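PDB 5L6G: FAD linked oxidase-like protein from Myceliophthora thermophila, which oxidises the C1 hydroxyl of xylooligosaccharides and some other sugars to lactones, using bicovalently bound FAD and passing the electrons to molecular oxygen to form hydrogen peroxide. Local coordinates for residues A[52-56]-A[338-343]; A[95-99]-A[451-455]; A[372-376]-A[414-418]. One frame throughout, in Å; residues are numbered along the deposited sequence.

Contact 1. Residues A[52-56]-A[338-343]; sequences PFNDR and QSETFY. With XYP (beta-D-xylopyranose), chain I; FAD (flavin-adenine dinucleotide), chain D.
The loop 52-56, which follows helix 45-50, lies along residues 338-343, where the chain runs extended into strand 341-349. The backbones meet in a single bridge, N54 with E340 (CA-CA 5.3 Å), flanked by the CA pairs F53-S339 at 4.4 Å and D55-T341 at 4.9 Å.

Backbone hydrogen bonds set this register: E340 N to F53 O is 2.9 Å and D55 N to E340 O is 2.7 Å. The N54 side chain, chi1 t, reaches two residues beyond its bridge partner E340, to both backbone polar atoms of F342: its OD1 accepts from F342 N (3.2 Å) and its ND2 donates to F342 O (2.9 Å). The same OD1 takes R56 N at 3.0 Å, forming an Asx turn that bends the loop.

Among side chains, S339 OG donates to D55 OD2 at 2.5 Å, and a water joins D55 OD2 (2.6 Å) to T341 OG1 (2.8 Å). R56 NE reaches F342 O at 2.9 Å.

Apolar contact is made by F53 (t) and F342 (p), whose rims touch at CE2-CE1 3.4 Å, centroids 5.6 Å apart and planes at 57°. FAD C8M lies over one face of F53, 3.4 Å from its CE2.

With NE held by the strand, R56 directs NH1 to O1 of a xylose (chain I) at 2.8 Å; the contact thus joins flavin packing at F53 to a sugar site at R56.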
loop_
_atom_site.group_PDB
_atom_site.type_symbol
_atom_site.label_atom_id
_atom_site.label_comp_id
_atom_site.label_asym_id
_atom_site.label_seq_id
_atom_site.Cartn_x
_atom_site.Cartn_y
_atom_site.Cartn_z
ATOM N N PRO A 52 13.095 5.674 -9.702
ATOM C CA PRO A 52 12.389 5.088 -8.578
ATOM C C PRO A 52 11.643 6.167 -7.813
ATOM O O PRO A 52 11.917 7.343 -7.995
ATOM C CB PRO A 52 13.528 4.551 -7.710
ATOM C CG PRO A 52 14.632 5.510 -7.941
ATOM C CD PRO A 52 14.533 5.854 -9.398
ATOM N N PHE A 53 10.701 5.778 -6.968
ATOM C CA PHE A 53 10.204 6.698 -5.969
ATOM C C PHE A 53 11.279 6.839 -4.887
ATOM O O PHE A 53 11.555 7.937 -4.395
ATOM C CB PHE A 53 8.917 6.216 -5.321
ATOM C CG PHE A 53 8.544 7.042 -4.144
ATOM C CD1 PHE A 53 8.115 8.349 -4.324
ATOM C CD2 PHE A 53 8.699 6.553 -2.861
ATOM C CE1 PHE A 53 7.813 9.145 -3.227
ATOM C CE2 PHE A 53 8.394 7.341 -1.757
ATOM C CZ PHE A 53 7.949 8.638 -1.945
ATOM N N ASN A 54 11.871 5.716 -4.517
ATOM C CA ASN A 54 12.929 5.718 -3.530
ATOM C C ASN A 54 14.266 5.890 -4.222
ATOM O O ASN A 54 14.790 4.940 -4.795
ATOM C CB ASN A 54 12.924 4.425 -2.710
ATOM C CG ASN A 54 13.813 4.513 -1.466
ATOM O OD1 ASN A 54 14.650 5.423 -1.316
ATOM N ND2 ASN A 54 13.641 3.560 -0.579
ATOM N N ASP A 55 14.815 7.096 -4.151
ATOM C CA ASP A 55 16.108 7.397 -4.768
ATOM C C ASP A 55 17.273 6.609 -4.207
ATOM O O ASP A 55 18.354 6.624 -4.780
ATOM C CB ASP A 55 16.435 8.883 -4.647
ATOM C CG ASP A 55 15.634 9.724 -5.591
ATOM O OD1 ASP A 55 15.494 9.317 -6.762
ATOM O OD2 ASP A 55 15.144 10.780 -5.150
ATOM N N ARG A 56 17.064 5.950 -3.074
ATOM C CA ARG A 56 18.086 5.054 -2.534
ATOM C C ARG A 56 18.259 3.816 -3.414
ATOM O O ARG A 56 19.302 3.177 -3.355
ATOM C CB ARG A 56 17.708 4.608 -1.136
ATOM C CG ARG A 56 18.820 3.932 -0.363
ATOM C CD ARG A 56 18.372 3.637 1.068
ATOM N NE ARG A 56 17.321 2.642 1.174
ATOM C CZ ARG A 56 17.502 1.328 1.023
ATOM N NH1 ARG A 56 18.701 0.834 0.712
ATOM N NH2 ARG A 56 16.477 0.497 1.164
ATOM N N GLN A 338 8.162 12.582 -8.436
ATOM C CA GLN A 338 8.321 12.802 -7.009
ATOM C C GLN A 338 9.203 11.674 -6.488
ATOM O O GLN A 338 9.007 10.502 -6.860
ATOM C CB GLN A 338 6.973 12.800 -6.282
ATOM C CG GLN A 338 6.031 13.913 -6.713
ATOM C CD GLN A 338 6.627 15.289 -6.500
ATOM O OE1 GLN A 338 7.142 15.904 -7.441
ATOM N NE2 GLN A 338 6.578 15.776 -5.258
ATOM N N SER A 339 10.209 12.013 -5.692
ATOM C CA SER A 339 11.039 10.969 -5.103
ATOM C C SER A 339 11.623 11.402 -3.754
ATOM O O SER A 339 11.725 12.585 -3.469
ATOM C CB SER A 339 12.149 10.565 -6.064
ATOM O OG SER A 339 13.064 11.615 -6.264
ATOM N N GLU A 340 11.978 10.413 -2.939
ATOM C CA GLU A 340 12.617 10.622 -1.641
ATOM C C GLU A 340 13.684 9.575 -1.457
ATOM O O GLU A 340 13.721 8.567 -2.196
ATOM C CB GLU A 340 11.607 10.522 -0.492
ATOM C CG GLU A 340 10.457 11.492 -0.631
ATOM C CD GLU A 340 9.451 11.421 0.486
ATOM O OE1 GLU A 340 9.617 10.659 1.462
ATOM O OE2 GLU A 340 8.456 12.154 0.376
ATOM N N THR A 341 14.563 9.814 -0.493
ATOM C CA THR A 341 15.616 8.857 -0.155
ATOM C C THR A 341 15.326 8.368 1.243
ATOM O O THR A 341 15.291 9.155 2.177
ATOM C CB THR A 341 17.002 9.506 -0.193
ATOM O OG1 THR A 341 17.227 10.062 -1.497
ATOM C CG2 THR A 341 18.100 8.501 0.116
ATOM N N PHE A 342 15.133 7.069 1.403
ATOM C CA PHE A 342 14.680 6.562 2.681
ATOM C C PHE A 342 14.851 5.050 2.825
ATOM O O PHE A 342 15.104 4.318 1.838
ATOM C CB PHE A 342 13.200 6.936 2.885
ATOM C CG PHE A 342 12.274 6.277 1.890
ATOM C CD1 PHE A 342 12.099 6.817 0.629
ATOM C CD2 PHE A 342 11.605 5.105 2.206
ATOM C CE1 PHE A 342 11.268 6.201 -0.302
ATOM C CE2 PHE A 342 10.755 4.494 1.278
ATOM C CZ PHE A 342 10.596 5.045 0.029
ATOM N N TYR A 343 14.695 4.610 4.078
ATOM C CA TYR A 343 14.472 3.214 4.416
ATOM C C TYR A 343 13.153 3.135 5.158
ATOM O O TYR A 343 12.807 4.056 5.861
ATOM C CB TYR A 343 15.602 2.650 5.283
ATOM C CG TYR A 343 15.391 1.201 5.659
ATOM C CD1 TYR A 343 15.130 0.254 4.701
ATOM C CD2 TYR A 343 15.474 0.773 6.976
ATOM C CE1 TYR A 343 14.939 -1.081 5.027
ATOM C CE2 TYR A 343 15.293 -0.565 7.316
ATOM C CZ TYR A 343 15.025 -1.490 6.325
ATOM O OH TYR A 343 14.828 -2.831 6.619
HETATM O O1 XYP I . 18.336 -1.928 0.269
HETATM C C1 XYP I . 18.443 -2.807 1.365
HETATM C C2 XYP I . 19.911 -2.886 1.787
HETATM C C3 XYP I . 20.013 -3.774 3.003
HETATM C C4 XYP I . 19.137 -3.194 4.095
HETATM C C5 XYP I . 17.713 -3.047 3.607
HETATM O O2 XYP I . 20.744 -3.392 0.726
HETATM O O3 XYP I . 21.355 -3.824 3.483
HETATM O O4 XYP I . 19.213 -4.062 5.221
HETATM O O5 XYP I . 17.668 -2.258 2.416
HETATM P PA FAD D . 4.755 0.120 -8.286
HETATM O O1A FAD D . 4.451 0.534 -9.707
HETATM O O2A FAD D . 6.154 0.344 -7.807
HETATM O O5B FAD D . 4.247 -1.346 -8.030
HETATM C C5B FAD D . 4.355 -2.015 -6.769
HETATM C C4B FAD D . 4.280 -3.511 -6.976
HETATM O O4B FAD D . 3.030 -3.842 -7.586
HETATM C C3B FAD D . 5.362 -4.031 -7.909
HETATM O O3B FAD D . 5.697 -5.353 -7.542
HETATM C C2B FAD D . 4.680 -4.051 -9.252
HETATM O O2B FAD D . 5.292 -4.926 -10.192
HETATM C C1B FAD D . 3.274 -4.446 -8.861
HETATM N N9A FAD D . 2.309 -3.959 -9.850
HETATM C C8A FAD D . 2.114 -2.714 -10.274
HETATM N N7A FAD D . 1.139 -2.673 -11.214
HETATM C C5A FAD D . 0.722 -3.931 -11.353
HETATM C C6A FAD D . -0.263 -4.595 -12.204
HETATM N N6A FAD D . -0.981 -3.815 -13.034
HETATM N N1A FAD D . -0.377 -5.936 -12.097
HETATM C C2A FAD D . 0.341 -6.674 -11.248
HETATM N N3A FAD D . 1.279 -6.117 -10.424
HETATM C C4A FAD D . 1.486 -4.772 -10.461
HETATM N N1 FAD D . 0.074 2.530 1.033
HETATM C C2 FAD D . -1.050 2.424 1.810
HETATM O O2 FAD D . -1.518 1.278 2.058
HETATM N N3 FAD D . -1.679 3.532 2.276
HETATM C C4 FAD D . -1.248 4.787 2.003
HETATM O O4 FAD D . -1.821 5.828 2.432
HETATM C C4X FAD D . -0.036 4.980 1.178
HETATM N N5 FAD D . 0.473 6.205 0.856
HETATM C C5X FAD D . 1.592 6.371 0.057
HETATM C C6 FAD D . 2.089 7.634 -0.292
HETATM C C7 FAD D . 3.239 7.739 -1.091
HETATM C C7M FAD D . 3.753 9.118 -1.425
HETATM C C8 FAD D . 3.925 6.513 -1.629
HETATM C C8M FAD D . 5.130 6.601 -2.560
HETATM C C9 FAD D . 3.403 5.272 -1.280
HETATM C C9A FAD D . 2.277 5.147 -0.447
HETATM N N10 FAD D . 1.749 3.884 -0.067
HETATM C C10 FAD D . 0.609 3.740 0.726
HETATM C "C1'" FAD D . 2.357 2.633 -0.504
HETATM C "C2'" FAD D . 1.750 2.112 -1.768
HETATM O "O2'" FAD D . 0.503 1.504 -1.420
HETATM C "C3'" FAD D . 2.694 1.037 -2.278
HETATM O "O3'" FAD D . 4.009 1.564 -2.490
HETATM C "C4'" FAD D . 2.134 0.487 -3.592
HETATM O "O4'" FAD D . 2.521 -0.889 -3.720
HETATM C "C5'" FAD D . 2.628 1.328 -4.742
HETATM O "O5'" FAD D . 1.837 1.064 -5.903
HETATM P P FAD D . 2.395 1.574 -7.288
HETATM O O1P FAD D . 1.569 1.053 -8.421
HETATM O O2P FAD D . 2.619 3.051 -7.232
HETATM O O3P FAD D . 3.886 0.990 -7.252
HETATM O O HOH W 1 15.645 11.971 -2.863
#

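Contact 2. Residues A[95-99]-A[451-455]; sequences SYASF and YADPG. With FAD (flavin-adenine dinucleotide), chain D; XYP (beta-D-xylopyranose), chain H.
Two irregular loops, one from the PCMH-type FAD-binding region and one from the berberine-like region, meet beside the flavin. Residues 95-98 form a type I turn (S98 N to S95 O 3.0 Å); S95 OG, chi1 t, accepts from A97 N (3.1 Å), an ST turn, and from F99 N (2.9 Å). In 451-455, D453 OD1 takes G455 N at 2.8 Å, an Asx turn.

The loops come closest at Y96-A452 (CA-CA 5.2 Å). The methyl of A452 is the main bump and rests in the notch formed by A97 CB and F99 CE2, each 3.9 Å from A452 CB. A97 CB also meets P454 CD at 3.9 Å. Y96 and Y451, both chi1 m, extend side by side, planes 26° apart but barely overlapping; Y96 CE2 touches Y451 CD1 at 3.4 Å, while the Y96 hydroxyl bonds E412.

A water bridges the loops, accepting from Y96 N (2.8 Å) and A452 N (3.1 Å), and also bonds FAD O3' (3.1 Å). Both tyrosines line the substrate pocket, where Y451 OH lies just 2.5 Å from O1 of xylose (chain H).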
loop_
_atom_site.group_PDB
_atom_site.type_symbol
_atom_site.label_atom_id
_atom_site.label_comp_id
_atom_site.label_asym_id
_atom_site.label_seq_id
_atom_site.Cartn_x
_atom_site.Cartn_y
_atom_site.Cartn_z
ATOM N N SER A 95 6.724 1.603 -5.171
ATOM C CA SER A 95 7.331 0.557 -4.351
ATOM C C SER A 95 8.495 1.128 -3.533
ATOM O O SER A 95 9.438 1.671 -4.085
ATOM C CB SER A 95 7.878 -0.574 -5.203
ATOM O OG SER A 95 8.623 -1.447 -4.381
ATOM N N TYR A 96 8.468 0.917 -2.227
ATOM C CA TYR A 96 9.564 1.388 -1.374
ATOM C C TYR A 96 10.887 0.637 -1.660
ATOM O O TYR A 96 11.972 1.061 -1.230
ATOM C CB TYR A 96 9.178 1.222 0.079
ATOM C CG TYR A 96 8.125 2.202 0.602
ATOM C CD1 TYR A 96 7.468 3.116 -0.232
ATOM C CD2 TYR A 96 7.794 2.197 1.936
ATOM C CE1 TYR A 96 6.518 3.996 0.281
ATOM C CE2 TYR A 96 6.861 3.072 2.457
ATOM C CZ TYR A 96 6.223 3.964 1.628
ATOM O OH TYR A 96 5.291 4.832 2.138
ATOM N N ALA A 97 10.782 -0.496 -2.349
ATOM C CA ALA A 97 11.938 -1.323 -2.691
ATOM C C ALA A 97 12.213 -1.275 -4.196
ATOM O O ALA A 97 13.053 -2.012 -4.720
ATOM C CB ALA A 97 11.669 -2.753 -2.264
ATOM N N SER A 98 11.482 -0.403 -4.890
ATOM C CA SER A 98 11.584 -0.270 -6.347
ATOM C C SER A 98 11.298 -1.576 -7.067
ATOM O O SER A 98 11.884 -1.846 -8.130
ATOM C CB SER A 98 12.964 0.278 -6.760
ATOM O OG SER A 98 13.224 1.553 -6.188
ATOM N N PHE A 99 10.375 -2.363 -6.524
ATOM C CA PHE A 99 9.997 -3.625 -7.157
ATOM C C PHE A 99 9.304 -3.497 -8.517
ATOM O O PHE A 99 9.327 -4.450 -9.295
ATOM C CB PHE A 99 9.171 -4.485 -6.215
ATOM C CG PHE A 99 9.926 -5.027 -5.018
ATOM C CD1 PHE A 99 11.316 -5.245 -5.044
ATOM C CD2 PHE A 99 9.218 -5.392 -3.885
ATOM C CE1 PHE A 99 11.972 -5.779 -3.943
ATOM C CE2 PHE A 99 9.864 -5.937 -2.796
ATOM C CZ PHE A 99 11.236 -6.126 -2.821
ATOM N N TYR A 451 4.401 -1.369 2.093
ATOM C CA TYR A 451 5.606 -0.694 2.601
ATOM C C TYR A 451 6.799 -1.679 2.512
ATOM O O TYR A 451 7.389 -2.121 3.517
ATOM C CB TYR A 451 5.403 -0.209 4.019
ATOM C CG TYR A 451 4.190 0.675 4.212
ATOM C CD1 TYR A 451 3.904 1.702 3.337
ATOM C CD2 TYR A 451 3.310 0.457 5.255
ATOM C CE1 TYR A 451 2.785 2.511 3.516
ATOM C CE2 TYR A 451 2.181 1.248 5.419
ATOM C CZ TYR A 451 1.926 2.265 4.548
ATOM O OH TYR A 451 0.804 3.064 4.708
ATOM N N ALA A 452 7.146 -1.987 1.281
ATOM C CA ALA A 452 8.075 -3.059 0.984
ATOM C C ALA A 452 9.435 -2.800 1.604
ATOM O O ALA A 452 9.993 -1.731 1.444
ATOM C CB ALA A 452 8.211 -3.236 -0.511
ATOM N N ASP A 453 9.933 -3.794 2.320
ATOM C CA ASP A 453 11.161 -3.669 3.090
ATOM C C ASP A 453 12.190 -4.630 2.493
ATOM O O ASP A 453 12.170 -5.816 2.780
ATOM C CB ASP A 453 10.836 -4.016 4.543
ATOM C CG ASP A 453 12.062 -4.085 5.430
ATOM O OD1 ASP A 453 13.195 -3.893 4.930
ATOM O OD2 ASP A 453 11.867 -4.365 6.624
ATOM N N PRO A 454 13.121 -4.112 1.679
ATOM C CA PRO A 454 14.095 -5.006 1.039
ATOM C C PRO A 454 15.148 -5.542 1.998
ATOM O O PRO A 454 16.030 -6.287 1.572
ATOM C CB PRO A 454 14.728 -4.121 -0.035
ATOM C CG PRO A 454 14.578 -2.731 0.494
ATOM C CD PRO A 454 13.309 -2.708 1.291
ATOM N N GLY A 455 15.060 -5.183 3.278
ATOM C CA GLY A 455 15.935 -5.759 4.307
ATOM C C GLY A 455 15.600 -7.215 4.603
ATOM O O GLY A 455 16.427 -7.942 5.151
HETATM P PA FAD D . 4.755 0.120 -8.286
HETATM O O1A FAD D . 4.451 0.534 -9.707
HETATM O O2A FAD D . 6.154 0.344 -7.807
HETATM O O5B FAD D . 4.247 -1.346 -8.030
HETATM C C5B FAD D . 4.355 -2.015 -6.769
HETATM C C4B FAD D . 4.280 -3.511 -6.976
HETATM O O4B FAD D . 3.030 -3.842 -7.586
HETATM C C3B FAD D . 5.362 -4.031 -7.909
HETATM O O3B FAD D . 5.697 -5.353 -7.542
HETATM C C2B FAD D . 4.680 -4.051 -9.252
HETATM O O2B FAD D . 5.292 -4.926 -10.192
HETATM C C1B FAD D . 3.274 -4.446 -8.861
HETATM N N9A FAD D . 2.309 -3.959 -9.850
HETATM C C8A FAD D . 2.114 -2.714 -10.274
HETATM N N7A FAD D . 1.139 -2.673 -11.214
HETATM C C5A FAD D . 0.722 -3.931 -11.353
HETATM C C6A FAD D . -0.263 -4.595 -12.204
HETATM N N6A FAD D . -0.981 -3.815 -13.034
HETATM N N1A FAD D . -0.377 -5.936 -12.097
HETATM C C2A FAD D . 0.341 -6.674 -11.248
HETATM N N3A FAD D . 1.279 -6.117 -10.424
HETATM C C4A FAD D . 1.486 -4.772 -10.461
HETATM N N1 FAD D . 0.074 2.530 1.033
HETATM C C2 FAD D . -1.050 2.424 1.810
HETATM O O2 FAD D . -1.518 1.278 2.058
HETATM N N3 FAD D . -1.679 3.532 2.276
HETATM C C4 FAD D . -1.248 4.787 2.003
HETATM O O4 FAD D . -1.821 5.828 2.432
HETATM C C4X FAD D . -0.036 4.980 1.178
HETATM N N5 FAD D . 0.473 6.205 0.856
HETATM C C5X FAD D . 1.592 6.371 0.057
HETATM C C6 FAD D . 2.089 7.634 -0.292
HETATM C C7 FAD D . 3.239 7.739 -1.091
HETATM C C7M FAD D . 3.753 9.118 -1.425
HETATM C C8 FAD D . 3.925 6.513 -1.629
HETATM C C8M FAD D . 5.130 6.601 -2.560
HETATM C C9 FAD D . 3.403 5.272 -1.280
HETATM C C9A FAD D . 2.277 5.147 -0.447
HETATM N N10 FAD D . 1.749 3.884 -0.067
HETATM C C10 FAD D . 0.609 3.740 0.726
HETATM C "C1'" FAD D . 2.357 2.633 -0.504
HETATM C "C2'" FAD D . 1.750 2.112 -1.768
HETATM O "O2'" FAD D . 0.503 1.504 -1.420
HETATM C "C3'" FAD D . 2.694 1.037 -2.278
HETATM O "O3'" FAD D . 4.009 1.564 -2.490
HETATM C "C4'" FAD D . 2.134 0.487 -3.592
HETATM O "O4'" FAD D . 2.521 -0.889 -3.720
HETATM C "C5'" FAD D . 2.628 1.328 -4.742
HETATM O "O5'" FAD D . 1.837 1.064 -5.903
HETATM P P FAD D . 2.395 1.574 -7.288
HETATM O O1P FAD D . 1.569 1.053 -8.421
HETATM O O2P FAD D . 2.619 3.051 -7.232
HETATM O O3P FAD D . 3.886 0.990 -7.252
HETATM O O1 XYP H . 0.769 5.523 5.065
HETATM C C1 XYP H . 1.210 6.566 4.198
HETATM C C2 XYP H . 0.779 7.912 4.776
HETATM C C3 XYP H . 1.396 9.068 3.999
HETATM C C4 XYP H . 2.907 8.887 3.897
HETATM C C5 XYP H . 3.255 7.503 3.334
HETATM O O2 XYP H . -0.645 7.985 4.702
HETATM O O3 XYP H . 1.027 10.329 4.585
HETATM O O4 XYP H . 3.457 9.861 3.000
HETATM O O5 XYP H . 2.620 6.463 4.070
HETATM O O HOH W 2 6.122 -0.243 -1.131
#

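Contact 3. Residues A[372-376]-A[414-418]; sequences RRSWY and YDRSF. With XYP (beta-D-xylopyranose), chain H.
R373 and D415 form a two-pronged salt bridge: R373 NE to D415 OD1 2.7 Å and R373 NH2 to D415 OD2 2.8 Å. D415 OD2 also bonds Y421.

Axes of antiparallel strands 374-376 and 414-417 approach to 4.6 Å at 167°. Y376-Y414 is a hydrogen-bonded pair (Y376 N to Y414 O and Y414 N to Y376 O, both 2.9 Å), W375-D415 a non-hydrogen-bonded pair (CA-CA 4.2 Å), and S374-R416 hydrogen-bonded, with R416 N to S374 O at 3.0 Å but S374 N to R416 O weak at 3.2 Å.

On the face bearing Y376 (chi1 p) and Y414 (t), the rings lie 8° from parallel but slid, centroids 4.8 Å apart. Y414 CB sits over the Y376 ring, a CH-pi contact 3.5 Å from its centroid. W375 CB lies on the D415 face; its ring packs edge-to-face with F428 and W432.

These are neighbouring interior strands of the large antiparallel sheet, and Y376 OH, 3.2 Å from C5 of xylose (chain H), brings it to the substrate pocket.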
loop_
_atom_site.group_PDB
_atom_site.type_symbol
_atom_site.label_atom_id
_atom_site.label_comp_id
_atom_site.label_asym_id
_atom_site.label_seq_id
_atom_site.Cartn_x
_atom_site.Cartn_y
_atom_site.Cartn_z
ATOM N N ARG A 372 19.358 11.397 13.906
ATOM C CA ARG A 372 19.530 12.724 13.305
ATOM C C ARG A 372 19.099 12.742 11.832
ATOM O O ARG A 372 19.736 13.375 10.984
ATOM C CB ARG A 372 20.969 13.219 13.499
ATOM C CG ARG A 372 21.339 13.339 14.966
ATOM C CD ARG A 372 22.817 13.584 15.193
ATOM N NE ARG A 372 23.115 13.461 16.611
ATOM C CZ ARG A 372 23.391 14.460 17.452
ATOM N NH1 ARG A 372 23.442 15.740 17.044
ATOM N NH2 ARG A 372 23.620 14.171 18.733
ATOM N N ARG A 373 17.982 12.075 11.567
ATOM C CA ARG A 373 17.339 12.063 10.268
ATOM C C ARG A 373 15.837 12.215 10.432
ATOM O O ARG A 373 15.291 11.972 11.507
ATOM C CB ARG A 373 17.614 10.735 9.565
ATOM C CG ARG A 373 19.080 10.483 9.297
ATOM C CD ARG A 373 19.237 9.228 8.451
ATOM N NE ARG A 373 18.775 8.011 9.124
ATOM C CZ ARG A 373 19.493 7.289 9.984
ATOM N NH1 ARG A 373 20.732 7.673 10.352
ATOM N NH2 ARG A 373 18.969 6.183 10.518
ATOM N N SER A 374 15.173 12.591 9.350
ATOM C CA SER A 374 13.716 12.737 9.327
ATOM C C SER A 374 12.975 11.401 9.304
ATOM O O SER A 374 12.641 10.868 8.226
ATOM C CB SER A 374 13.290 13.537 8.097
ATOM O OG SER A 374 13.830 14.831 8.110
ATOM N N TRP A 375 12.614 10.906 10.474
ATOM C CA TRP A 375 11.893 9.672 10.573
ATOM C C TRP A 375 10.461 9.929 11.061
ATOM O O TRP A 375 10.177 10.973 11.641
ATOM C CB TRP A 375 12.620 8.702 11.491
ATOM C CG TRP A 375 12.682 9.174 12.900
ATOM C CD1 TRP A 375 13.680 9.891 13.475
ATOM C CD2 TRP A 375 11.685 8.993 13.904
ATOM N NE1 TRP A 375 13.378 10.164 14.775
ATOM C CE2 TRP A 375 12.151 9.620 15.064
ATOM C CE3 TRP A 375 10.436 8.353 13.933
ATOM C CZ2 TRP A 375 11.423 9.620 16.254
ATOM C CZ3 TRP A 375 9.722 8.359 15.082
ATOM C CH2 TRP A 375 10.211 8.979 16.239
ATOM N N TYR A 376 9.561 9.000 10.760
ATOM C CA TYR A 376 8.240 8.991 11.396
ATOM C C TYR A 376 7.771 7.570 11.595
ATOM O O TYR A 376 8.302 6.632 10.981
ATOM C CB TYR A 376 7.190 9.804 10.615
ATOM C CG TYR A 376 6.814 9.300 9.225
ATOM C CD1 TYR A 376 5.929 8.222 9.064
ATOM C CD2 TYR A 376 7.293 9.928 8.079
ATOM C CE1 TYR A 376 5.563 7.771 7.799
ATOM C CE2 TYR A 376 6.915 9.481 6.806
ATOM C CZ TYR A 376 6.057 8.395 6.688
ATOM O OH TYR A 376 5.677 7.917 5.445
ATOM N N TYR A 414 9.410 4.901 8.881
ATOM C CA TYR A 414 9.965 5.591 7.723
ATOM C C TYR A 414 11.156 6.401 8.163
ATOM O O TYR A 414 11.065 7.177 9.106
ATOM C CB TYR A 414 8.899 6.500 7.133
ATOM C CG TYR A 414 9.064 6.886 5.685
ATOM C CD1 TYR A 414 8.476 6.128 4.679
ATOM C CD2 TYR A 414 9.727 8.045 5.315
ATOM C CE1 TYR A 414 8.585 6.488 3.347
ATOM C CE2 TYR A 414 9.836 8.414 3.974
ATOM C CZ TYR A 414 9.246 7.628 3.002
ATOM O OH TYR A 414 9.304 7.981 1.682
ATOM N N ASP A 415 12.270 6.250 7.461
ATOM C CA ASP A 415 13.541 6.854 7.880
ATOM C C ASP A 415 14.158 7.498 6.638
ATOM O O ASP A 415 14.692 6.807 5.779
ATOM C CB ASP A 415 14.425 5.764 8.492
ATOM C CG ASP A 415 15.825 6.229 8.823
ATOM O OD1 ASP A 415 16.102 7.468 8.811
ATOM O OD2 ASP A 415 16.674 5.323 9.104
ATOM N N ARG A 416 14.035 8.818 6.543
ATOM C CA ARG A 416 14.292 9.562 5.309
ATOM C C ARG A 416 15.527 10.427 5.487
ATOM O O ARG A 416 15.674 11.072 6.525
ATOM C CB ARG A 416 13.099 10.462 4.984
ATOM C CG ARG A 416 13.302 11.361 3.780
ATOM C CD ARG A 416 12.104 12.270 3.565
ATOM N NE ARG A 416 12.260 13.082 2.359
ATOM C CZ ARG A 416 11.375 13.991 1.955
ATOM N NH1 ARG A 416 10.276 14.239 2.661
ATOM N NH2 ARG A 416 11.610 14.690 0.857
ATOM N N SER A 417 16.413 10.423 4.502
ATOM C CA SER A 417 17.571 11.312 4.535
ATOM C C SER A 417 17.447 12.325 3.409
ATOM O O SER A 417 16.863 12.011 2.366
ATOM C CB SER A 417 18.877 10.518 4.382
ATOM O OG SER A 417 18.918 9.797 3.173
ATOM N N PHE A 418 17.961 13.539 3.641
ATOM C CA PHE A 418 18.080 14.543 2.584
ATOM C C PHE A 418 19.531 14.548 2.127
ATOM O O PHE A 418 20.369 15.270 2.643
ATOM C CB PHE A 418 17.676 15.912 3.088
ATOM C CG PHE A 418 16.220 16.036 3.376
ATOM C CD1 PHE A 418 15.711 15.678 4.607
ATOM C CD2 PHE A 418 15.341 16.496 2.405
ATOM C CE1 PHE A 418 14.351 15.785 4.875
ATOM C CE2 PHE A 418 13.977 16.619 2.673
ATOM C CZ PHE A 418 13.485 16.260 3.910
HETATM O O1 XYP H . 0.769 5.523 5.065
HETATM C C1 XYP H . 1.210 6.566 4.198
HETATM C C2 XYP H . 0.779 7.912 4.776
HETATM C C3 XYP H . 1.396 9.068 3.999
HETATM C C4 XYP H . 2.907 8.887 3.897
HETATM C C5 XYP H . 3.255 7.503 3.334
HETATM O O2 XYP H . -0.645 7.985 4.702
HETATM O O3 XYP H . 1.027 10.329 4.585
HETATM O O4 XYP H . 3.457 9.861 3.000
HETATM O O5 XYP H . 2.620 6.463 4.070
#

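Contact 2 is the buried one, its centre about 11 Å from the centre of the chain; contacts 1 and 3 lie farther out, their centres about 16 and 20 Å from that point, and are only partly buried. Contacts 1 and 3 share one sheet, since strands 341-349 and 409-417 are neighbours, joined by Y343 O to D415 N at 2.8 Å. Contact 1 touches contact 2, with Y343 OH to D453 OD1 at 2.6 Å. Their chemistry differs accordingly: regular strand pairing and a salt bridge in contact 3, a single bridge extended by side chains in contact 1, and apolar fit plus water in contact 2. FAD touches contacts 1 and 2; the chain H xylose touches 2 and 3.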